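Local coordinates for protein hydroxymethyldihydropterin pyrophosphokinase-dihydropteroate synthase, putative (Plasmodium vivax, PDB 5Z79) that probably carries out two consecutive steps of folate synthesis, pyrophosphorylation of 6-hydroxymethyl-7,8-dihydropterin and condensation of the resulting diphosphate with 4-aminobenzoate to dihydropteroate, at residues 90-94 with 235-241. Sequence-based numbering, arbitrary orientation.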
ATOM      1  N   GLU A  90     -24.369 -12.473 -46.378  1.00 36.52           N
ATOM      2  CA  GLU A  90     -24.641 -13.707 -47.022  1.00 36.99           C
ATOM      3  C   GLU A  90     -24.098 -14.883 -46.188  1.00 36.17           C
ATOM      4  O   GLU A  90     -23.108 -14.725 -45.559  1.00 35.18           O
ATOM      5  CB  GLU A  90     -23.857 -13.642 -48.341  1.00 37.35           C
ATOM      6  CG  GLU A  90     -24.049 -12.385 -49.209  1.00 38.08           C
ATOM      7  CD  GLU A  90     -22.770 -11.760 -49.783  1.00 37.75           C
ATOM      8  OE1 GLU A  90     -21.925 -11.246 -49.021  1.00 36.80           O
ATOM      9  OE2 GLU A  90     -22.616 -11.704 -51.012  1.00 38.54           O
ATOM     10  N   ASN A  91     -24.745 -16.052 -46.186  1.00 36.72           N
ATOM     11  CA  ASN A  91     -24.339 -17.299 -45.456  1.00 36.22           C
ATOM     12  C   ASN A  91     -23.116 -18.061 -45.989  1.00 35.93           C
ATOM     13  O   ASN A  91     -22.794 -18.006 -47.183  1.00 36.43           O
ATOM     14  CB  ASN A  91     -25.472 -18.324 -45.506  1.00 37.22           C
ATOM     15  CG  ASN A  91     -26.601 -17.994 -44.586  1.00 37.44           C
ATOM     16  OD1 ASN A  91     -26.409 -17.836 -43.406  1.00 36.64           O
ATOM     17  ND2 ASN A  91     -27.788 -17.913 -45.117  1.00 38.64           N
ATOM     18  N   SER A  92     -22.496 -18.834 -45.099  1.00 35.26           N
ATOM     19  CA  SER A  92     -21.410 -19.743 -45.451  1.00 35.14           C
ATOM     20  C   SER A  92     -22.025 -20.959 -46.059  1.00 36.20           C
ATOM     21  O   SER A  92     -23.046 -21.398 -45.613  1.00 36.68           O
ATOM     22  CB  SER A  92     -20.651 -20.172 -44.190  1.00 34.23           C
ATOM     23  OG  SER A  92     -19.570 -21.042 -44.481  1.00 34.21           O
ATOM     24  N   ARG A  93     -21.386 -21.521 -47.063  1.00 36.66           N
ATOM     25  CA  ARG A  93     -21.806 -22.791 -47.612  1.00 37.73           C
ATOM     26  C   ARG A  93     -21.503 -23.917 -46.696  1.00 37.58           C
ATOM     27  O   ARG A  93     -22.065 -24.990 -46.817  1.00 38.52           O
ATOM     28  CB  ARG A  93     -21.090 -23.077 -48.895  1.00 38.29           C
ATOM     29  CG  ARG A  93     -21.725 -22.381 -50.061  1.00 39.06           C
ATOM     30  CD  ARG A  93     -20.860 -22.642 -51.249  1.00 39.53           C
ATOM     31  NE  ARG A  93     -21.291 -21.836 -52.365  1.00 40.19           N
ATOM     32  CZ  ARG A  93     -22.124 -22.236 -53.304  1.00 41.48           C
ATOM     33  NH1 ARG A  93     -22.646 -23.457 -53.277  1.00 42.30           N
ATOM     34  NH2 ARG A  93     -22.417 -21.401 -54.281  1.00 42.06           N
ATOM     35  N   TYR A  94     -20.599 -23.688 -45.780  1.00 36.50           N
ATOM     36  CA  TYR A  94     -20.263 -24.704 -44.823  1.00 36.37           C
ATOM     37  C   TYR A  94     -20.930 -24.330 -43.511  1.00 35.80           C
ATOM     38  O   TYR A  94     -21.407 -23.218 -43.351  1.00 35.39           O
ATOM     39  CB  TYR A  94     -18.755 -24.788 -44.674  1.00 35.72           C
ATOM     40  CG  TYR A  94     -18.028 -25.183 -45.946  1.00 36.35           C
ATOM     41  CD1 TYR A  94     -18.148 -24.441 -47.124  1.00 36.65           C
ATOM     42  CD2 TYR A  94     -17.187 -26.273 -45.953  1.00 36.74           C
ATOM     43  CE1 TYR A  94     -17.459 -24.792 -48.266  1.00 37.28           C
ATOM     44  CE2 TYR A  94     -16.494 -26.635 -47.092  1.00 37.40           C
ATOM     45  CZ  TYR A  94     -16.631 -25.890 -48.239  1.00 37.65           C
ATOM     46  OH  TYR A  94     -15.933 -26.288 -49.348  1.00 38.38           O
ATOM     47  N   THR A 235     -17.224 -17.950 -54.238  1.00 38.75           N
ATOM     48  CA  THR A 235     -18.509 -18.646 -54.395  1.00 39.47           C
ATOM     49  C   THR A 235     -18.396 -20.123 -54.145  1.00 39.62           C
ATOM     50  O   THR A 235     -19.388 -20.800 -54.057  1.00 40.17           O
ATOM     51  CB  THR A 235     -19.096 -18.486 -55.791  1.00 40.76           C
ATOM     52  OG1 THR A 235     -18.233 -19.133 -56.733  1.00 41.33           O
ATOM     53  CG2 THR A 235     -19.285 -17.014 -56.128  1.00 40.84           C
ATOM     54  N   LYS A 236     -17.180 -20.622 -54.053  1.00 39.29           N
ATOM     55  CA  LYS A 236     -16.951 -21.972 -53.589  1.00 39.36           C
ATOM     56  C   LYS A 236     -17.231 -22.079 -52.085  1.00 38.41           C
ATOM     57  O   LYS A 236     -17.439 -23.190 -51.571  1.00 38.60           O
ATOM     58  CB  LYS A 236     -15.515 -22.382 -53.896  1.00 39.36           C
ATOM     59  CG  LYS A 236     -15.079 -23.696 -53.278  1.00 39.39           C
ATOM     60  CD  LYS A 236     -13.555 -23.790 -53.224  1.00 39.12           C
ATOM     61  CE  LYS A 236     -13.095 -25.089 -52.575  1.00 39.28           C
ATOM     62  NZ  LYS A 236     -13.291 -26.236 -53.525  1.00 40.63           N
ATOM     63  N   TYR A 237     -17.241 -20.933 -51.393  1.00 37.50           N
ATOM     64  CA  TYR A 237     -17.372 -20.873 -49.938  1.00 36.55           C
ATOM     65  C   TYR A 237     -18.487 -19.971 -49.389  1.00 36.29           C
ATOM     66  O   TYR A 237     -18.688 -19.931 -48.181  1.00 35.59           O
ATOM     67  CB  TYR A 237     -16.060 -20.347 -49.372  1.00 35.64           C
ATOM     68  CG  TYR A 237     -14.856 -21.238 -49.538  1.00 35.78           C
ATOM     69  CD1 TYR A 237     -14.587 -22.238 -48.627  1.00 35.55           C
ATOM     70  CD2 TYR A 237     -13.961 -21.026 -50.543  1.00 36.19           C
ATOM     71  CE1 TYR A 237     -13.479 -23.038 -48.746  1.00 35.80           C
ATOM     72  CE2 TYR A 237     -12.835 -21.805 -50.666  1.00 36.42           C
ATOM     73  CZ  TYR A 237     -12.597 -22.819 -49.769  1.00 36.24           C
ATOM     74  OH  TYR A 237     -11.472 -23.624 -49.896  1.00 36.61           O
ATOM     75  N   ILE A 238     -19.175 -19.226 -50.251  1.00 36.91           N
ATOM     76  CA  ILE A 238     -20.183 -18.254 -49.815  1.00 36.82           C
ATOM     77  C   ILE A 238     -21.345 -18.128 -50.783  1.00 38.00           C
ATOM     78  O   ILE A 238     -21.112 -17.890 -51.951  1.00 38.65           O
ATOM     79  CB  ILE A 238     -19.571 -16.832 -49.709  1.00 36.22           C
ATOM     80  CG1 ILE A 238     -18.498 -16.774 -48.613  1.00 35.09           C
ATOM     81  CG2 ILE A 238     -20.650 -15.793 -49.421  1.00 36.39           C
ATOM     82  CD1 ILE A 238     -17.887 -15.407 -48.400  1.00 34.59           C
ATOM     83  N   HIS A 239     -22.584 -18.215 -50.295  1.00 38.35           N
ATOM     84  CA  HIS A 239     -23.779 -17.930 -51.116  1.00 39.57           C
ATOM     85  C   HIS A 239     -23.924 -16.450 -51.432  1.00 39.64           C
ATOM     86  O   HIS A 239     -24.772 -15.772 -50.868  1.00 39.72           O
ATOM     87  CB  HIS A 239     -25.071 -18.311 -50.396  1.00 40.00           C
ATOM     88  CG  HIS A 239     -25.199 -19.756 -50.072  1.00 40.24           C
ATOM     89  ND1 HIS A 239     -25.188 -20.730 -51.037  1.00 41.20           N
ATOM     90  CD2 HIS A 239     -25.368 -20.390 -48.886  1.00 39.77           C
ATOM     91  CE1 HIS A 239     -25.318 -21.908 -50.458  1.00 41.33           C
ATOM     92  NE2 HIS A 239     -25.433 -21.728 -49.151  1.00 40.48           N
ATOM     93  N   ILE A 240     -23.135 -15.946 -52.359  1.00 39.76           N
ATOM     94  CA  ILE A 240     -23.172 -14.524 -52.657  1.00 39.92           C
ATOM     95  C   ILE A 240     -24.514 -14.092 -53.240  1.00 41.19           C
ATOM     96  O   ILE A 240     -25.030 -14.728 -54.134  1.00 42.24           O
ATOM     97  CB  ILE A 240     -22.024 -14.079 -53.604  1.00 39.97           C
ATOM     98  CG1 ILE A 240     -22.088 -14.777 -54.946  1.00 41.29           C
ATOM     99  CG2 ILE A 240     -20.644 -14.286 -52.956  1.00 39.01           C
ATOM    100  CD1 ILE A 240     -21.116 -14.220 -55.991  1.00 41.82           C
ATOM    101  N   ASN A 241     -25.072 -12.998 -52.745  1.00 41.22           N
ATOM    102  CA  ASN A 241     -26.250 -12.417 -53.360  1.00 42.57           C
ATOM    103  C   ASN A 241     -25.999 -11.938 -54.790  1.00 43.55           C
ATOM    104  O   ASN A 241     -24.957 -11.341 -55.085  1.00 43.12           O
ATOM    105  CB  ASN A 241     -26.737 -11.271 -52.515  1.00 42.42           C
ATOM    106  CG  ASN A 241     -27.372 -11.748 -51.221  1.00 41.90           C
ATOM    107  OD1 ASN A 241     -26.824 -11.575 -50.144  1.00 40.73           O
ATOM    108  ND2 ASN A 241     -28.539 -12.366 -51.336  1.00 42.89           N
TER
HETATM  109  O   HOH W   1     -22.250 -10.284 -53.756  1.00 24.64           O
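Ser92 and Ile238 are paired through their backbones as a non-hydrogen-bonded antiparallel pair, held by two backbone hydrogen bonds, His239 N to Asn91 O (3.1 Å) and a weak one from Arg93 N to Tyr237 O (3.3 Å). Arg93 leaves its backbone sideways, then runs nearly extended (chi1 m, chi2 and chi3 t) along 235-239, so that its NE comes 2.7 Å from Thr235 O. Its CG sits over the face of the His239 ring, a CH-pi contact of 3.9 Å from CG to the ring centroid; His239, m and at the centre of an inverse gamma turn, supplies that face. Glu90, also m, points toward the partner and accepts a hydrogen bond from Asn241 N at OE2 (3.3 Å); a water joins OE2 to Asn241 O, while OE1 is hydrogen-bonded to Tyr183 OH. The Tyr94 and Tyr237 rings, both m, lie at 23°, offset so far that they hardly overlap, touching at Tyr94 CE1 and Tyr237 CD1 (3.9 Å). Tyr94 stacks instead on Phe170, and Tyr237 and Ile238 pack on helix 174-188. The arrangement is an isolated antiparallel beta-bridge fastening the long connection after strand 43-54 to the loop after helix 227-235 in the HPPK part.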